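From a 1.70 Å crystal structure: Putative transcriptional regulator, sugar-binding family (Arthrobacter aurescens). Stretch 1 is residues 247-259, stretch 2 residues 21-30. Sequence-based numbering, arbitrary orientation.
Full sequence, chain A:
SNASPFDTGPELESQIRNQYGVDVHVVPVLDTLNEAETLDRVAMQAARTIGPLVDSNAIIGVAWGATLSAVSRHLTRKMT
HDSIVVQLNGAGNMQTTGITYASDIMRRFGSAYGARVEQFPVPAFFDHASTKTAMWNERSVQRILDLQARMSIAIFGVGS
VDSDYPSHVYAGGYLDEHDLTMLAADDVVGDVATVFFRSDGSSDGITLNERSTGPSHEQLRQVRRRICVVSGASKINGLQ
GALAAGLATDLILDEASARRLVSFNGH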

# COMPACT_ATOMS: atom_id res chain seq x y z
N LEU A 247 5.79 -6.06 6.96
CA LEU A 247 5.74 -5.62 5.58
C LEU A 247 6.50 -4.32 5.31
O LEU A 247 7.04 -4.14 4.23
CB LEU A 247 4.29 -5.52 5.10
CG LEU A 247 3.53 -6.83 5.12
CD1 LEU A 247 2.17 -6.63 4.45
CD2 LEU A 247 4.33 -7.90 4.38
N ALA A 248 6.57 -3.43 6.31
CA ALA A 248 7.13 -2.09 6.11
C ALA A 248 8.56 -1.98 6.64
O ALA A 248 8.92 -2.67 7.58
CB ALA A 248 6.26 -1.07 6.80
N THR A 249 9.36 -1.11 6.03
CA THR A 249 10.62 -0.68 6.65
C THR A 249 10.50 0.79 7.09
O THR A 249 11.17 1.22 8.03
CB THR A 249 11.83 -0.81 5.68
OG1 THR A 249 11.56 -0.09 4.47
CG2 THR A 249 12.08 -2.27 5.35
N ASP A 250 9.65 1.55 6.40
CA ASP A 250 9.46 2.97 6.66
C ASP A 250 7.96 3.25 6.72
O ASP A 250 7.21 2.82 5.86
CB ASP A 250 10.09 3.81 5.55
CG ASP A 250 11.59 3.56 5.41
OD1 ASP A 250 12.39 4.30 6.03
OD2 ASP A 250 11.96 2.62 4.70
N LEU A 251 7.53 3.95 7.76
CA LEU A 251 6.11 4.18 7.95
C LEU A 251 5.83 5.67 8.08
O LEU A 251 6.54 6.37 8.81
CB LEU A 251 5.67 3.45 9.23
CG LEU A 251 4.26 3.69 9.76
CD1 LEU A 251 3.23 3.09 8.79
CD2 LEU A 251 4.10 3.07 11.14
N ILE A 252 4.82 6.16 7.37
CA ILE A 252 4.36 7.53 7.52
C ILE A 252 2.88 7.49 7.90
O ILE A 252 2.09 6.86 7.21
CB ILE A 252 4.54 8.35 6.23
CG1 ILE A 252 6.01 8.35 5.79
CG2 ILE A 252 4.06 9.81 6.43
CD1 ILE A 252 6.33 7.30 4.77
N LEU A 253 2.52 8.14 9.00
CA LEU A 253 1.13 8.10 9.46
C LEU A 253 0.78 9.34 10.26
O LEU A 253 1.66 10.05 10.74
CB LEU A 253 0.85 6.84 10.28
CG LEU A 253 1.26 6.80 11.76
CD1 LEU A 253 0.74 5.54 12.43
CD2 LEU A 253 2.78 6.91 11.95
N ASP A 254 -0.52 9.61 10.39
CA ASP A 254 -0.96 10.81 11.08
C ASP A 254 -0.88 10.62 12.59
O ASP A 254 -0.91 9.49 13.09
CB ASP A 254 -2.39 11.17 10.69
CG ASP A 254 -3.38 10.10 11.09
OD1 ASP A 254 -3.39 9.04 10.44
OD2 ASP A 254 -4.15 10.33 12.06
N GLU A 255 -0.81 11.74 13.30
CA GLU A 255 -0.69 11.78 14.75
C GLU A 255 -1.74 10.93 15.46
O GLU A 255 -1.41 10.17 16.37
CB GLU A 255 -0.77 13.24 15.21
CG GLU A 255 -0.67 13.46 16.71
CD GLU A 255 -0.81 14.93 17.07
OE1 GLU A 255 -0.71 15.78 16.16
OE2 GLU A 255 -1.04 15.22 18.26
N ALA A 256 -3.00 11.05 15.06
CA ALA A 256 -4.05 10.29 15.73
C ALA A 256 -3.85 8.78 15.58
O ALA A 256 -4.00 8.03 16.55
CB ALA A 256 -5.43 10.70 15.24
N SER A 257 -3.51 8.34 14.37
CA SER A 257 -3.22 6.93 14.13
C SER A 257 -2.03 6.48 14.96
O SER A 257 -2.02 5.37 15.47
CB SER A 257 -2.94 6.67 12.65
OG SER A 257 -4.09 6.92 11.85
N ALA A 258 -1.02 7.34 15.11
CA ALA A 258 0.18 6.95 15.86
C ALA A 258 -0.16 6.77 17.33
O ALA A 258 0.35 5.85 17.98
CB ALA A 258 1.29 7.97 15.68
N ARG A 259 -1.02 7.63 17.85
CA ARG A 259 -1.44 7.53 19.24
C ARG A 259 -2.21 6.24 19.49
O ARG A 259 -2.06 5.61 20.54
CB ARG A 259 -2.26 8.75 19.65
CG ARG A 259 -1.42 10.02 19.80
CD ARG A 259 -2.24 11.19 20.37
NE ARG A 259 -1.63 12.49 20.10
CZ ARG A 259 -0.55 12.95 20.74
NH1 ARG A 259 0.04 12.22 21.68
NH2 ARG A 259 -0.06 14.15 20.44
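Stretch 2 21-30: GVDVHVVPVL

Stretch 2 lies beside stretch 1 as a parallel β-strand neighbour, a pairing in which touching residues are at least 225 apart in sequence and that is extended at its C-terminal end by the start of a helix. Strands 23-27 and 250-254 run at 13° to each other, their axes 4.6 Å apart at closest, in the register Asp-23 to Asp-250 through Val-27 to Asp-254. After Gly-21, which leaves a helix with positive phi, the backbone turns extended at Val-22. The hydrogen bonds then alternate as parallel strands require: Asp-23 N to Thr-249 O (3.0 Å), Leu-251 N to Asp-23 O (2.8 Å), His-25 N to Leu-251 O (2.9 Å), Leu-253 N to His-25 O (3.2 Å), Val-27 N to Leu-253 O (2.9 Å) and Glu-255 N to Val-27 O (3.0 Å).

The face bearing Val-24 and Val-26 is greasy: Leu-253 CD2 meets Val-24 CG2 at 3.8 Å, and Ala-258 CB, one turn into the helix, covers Val-26 CG2 at 3.8 Å. The other face is mixed. Ile-252 CG2 packs diagonally on Val-27 CG2 (3.9 Å), while the like-charged Asp-250 and Asp-23 share a water, 3.1 Å from Asp-250 OD1 and 2.8 Å from Asp-23 OD2. Beyond the strand, Val-29 N reaches Glu-255 OE1 in a weak 3.4 Å hydrogen bond.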

# COMPACT_ATOMS: atom_id res chain seq x y z
N GLY A 21 9.85 -1.65 15.32
CA GLY A 21 11.07 -1.89 14.55
C GLY A 21 11.00 -1.42 13.11
O GLY A 21 11.51 -2.08 12.20
N VAL A 22 10.35 -0.28 12.89
CA VAL A 22 10.35 0.38 11.59
C VAL A 22 10.79 1.82 11.78
O VAL A 22 10.64 2.38 12.86
CB VAL A 22 8.96 0.40 10.93
CG1 VAL A 22 8.53 -1.01 10.58
CG2 VAL A 22 7.94 1.08 11.86
N ASP A 23 11.34 2.43 10.73
CA ASP A 23 11.58 3.86 10.76
C ASP A 23 10.23 4.53 10.55
O ASP A 23 9.36 3.98 9.86
CB ASP A 23 12.63 4.27 9.72
CG ASP A 23 14.06 3.95 10.19
OD1 ASP A 23 14.56 4.69 11.06
OD2 ASP A 23 14.66 2.97 9.71
N VAL A 24 10.03 5.67 11.18
CA VAL A 24 8.70 6.28 11.19
C VAL A 24 8.71 7.80 11.19
O VAL A 24 9.57 8.43 11.81
CB VAL A 24 7.87 5.76 12.39
CG1 VAL A 24 8.61 6.03 13.68
CG2 VAL A 24 6.47 6.38 12.42
N HIS A 25 7.74 8.37 10.47
CA HIS A 25 7.47 9.80 10.47
C HIS A 25 6.02 10.00 10.90
O HIS A 25 5.10 9.53 10.23
CB HIS A 25 7.68 10.41 9.08
CG HIS A 25 9.12 10.53 8.69
ND1 HIS A 25 9.80 9.51 8.05
CD2 HIS A 25 10.00 11.54 8.85
CE1 HIS A 25 11.05 9.90 7.84
NE2 HIS A 25 11.19 11.12 8.31
N VAL A 26 5.83 10.69 12.01
CA VAL A 26 4.50 10.99 12.51
C VAL A 26 4.17 12.41 12.09
O VAL A 26 4.92 13.34 12.37
CB VAL A 26 4.44 10.85 14.05
CG1 VAL A 26 3.13 11.39 14.58
CG2 VAL A 26 4.60 9.38 14.44
N VAL A 27 3.05 12.56 11.39
CA VAL A 27 2.65 13.86 10.86
C VAL A 27 1.66 14.52 11.81
O VAL A 27 0.56 14.02 12.00
CB VAL A 27 1.99 13.70 9.48
CG1 VAL A 27 1.62 15.05 8.86
CG2 VAL A 27 2.93 12.93 8.56
N PRO A 28 2.06 15.65 12.41
CA PRO A 28 1.12 16.37 13.28
C PRO A 28 -0.05 16.89 12.46
O PRO A 28 0.15 17.55 11.43
CB PRO A 28 1.97 17.53 13.82
CG PRO A 28 3.38 17.05 13.70
CD PRO A 28 3.40 16.25 12.43
N VAL A 29 -1.27 16.59 12.89
CA VAL A 29 -2.46 17.04 12.18
C VAL A 29 -3.48 17.51 13.20
O VAL A 29 -3.61 16.93 14.27
CB VAL A 29 -3.10 15.93 11.32
CG1 VAL A 29 -4.34 16.46 10.62
CG2 VAL A 29 -2.11 15.39 10.29
N LEU A 30 -4.21 18.57 12.85
CA LEU A 30 -5.27 19.07 13.71
C LEU A 30 -6.31 17.98 13.97
O LEU A 30 -6.89 17.42 13.03
CB LEU A 30 -5.91 20.32 13.09
CG LEU A 30 -6.70 21.24 14.03
CD1 LEU A 30 -5.89 21.56 15.27
CD2 LEU A 30 -7.11 22.51 13.30
O HOH W 1 14.27 2.08 7.06
O HOH W 2 13.45 -0.08 9.16
O HOH W 3 9.22 6.95 7.40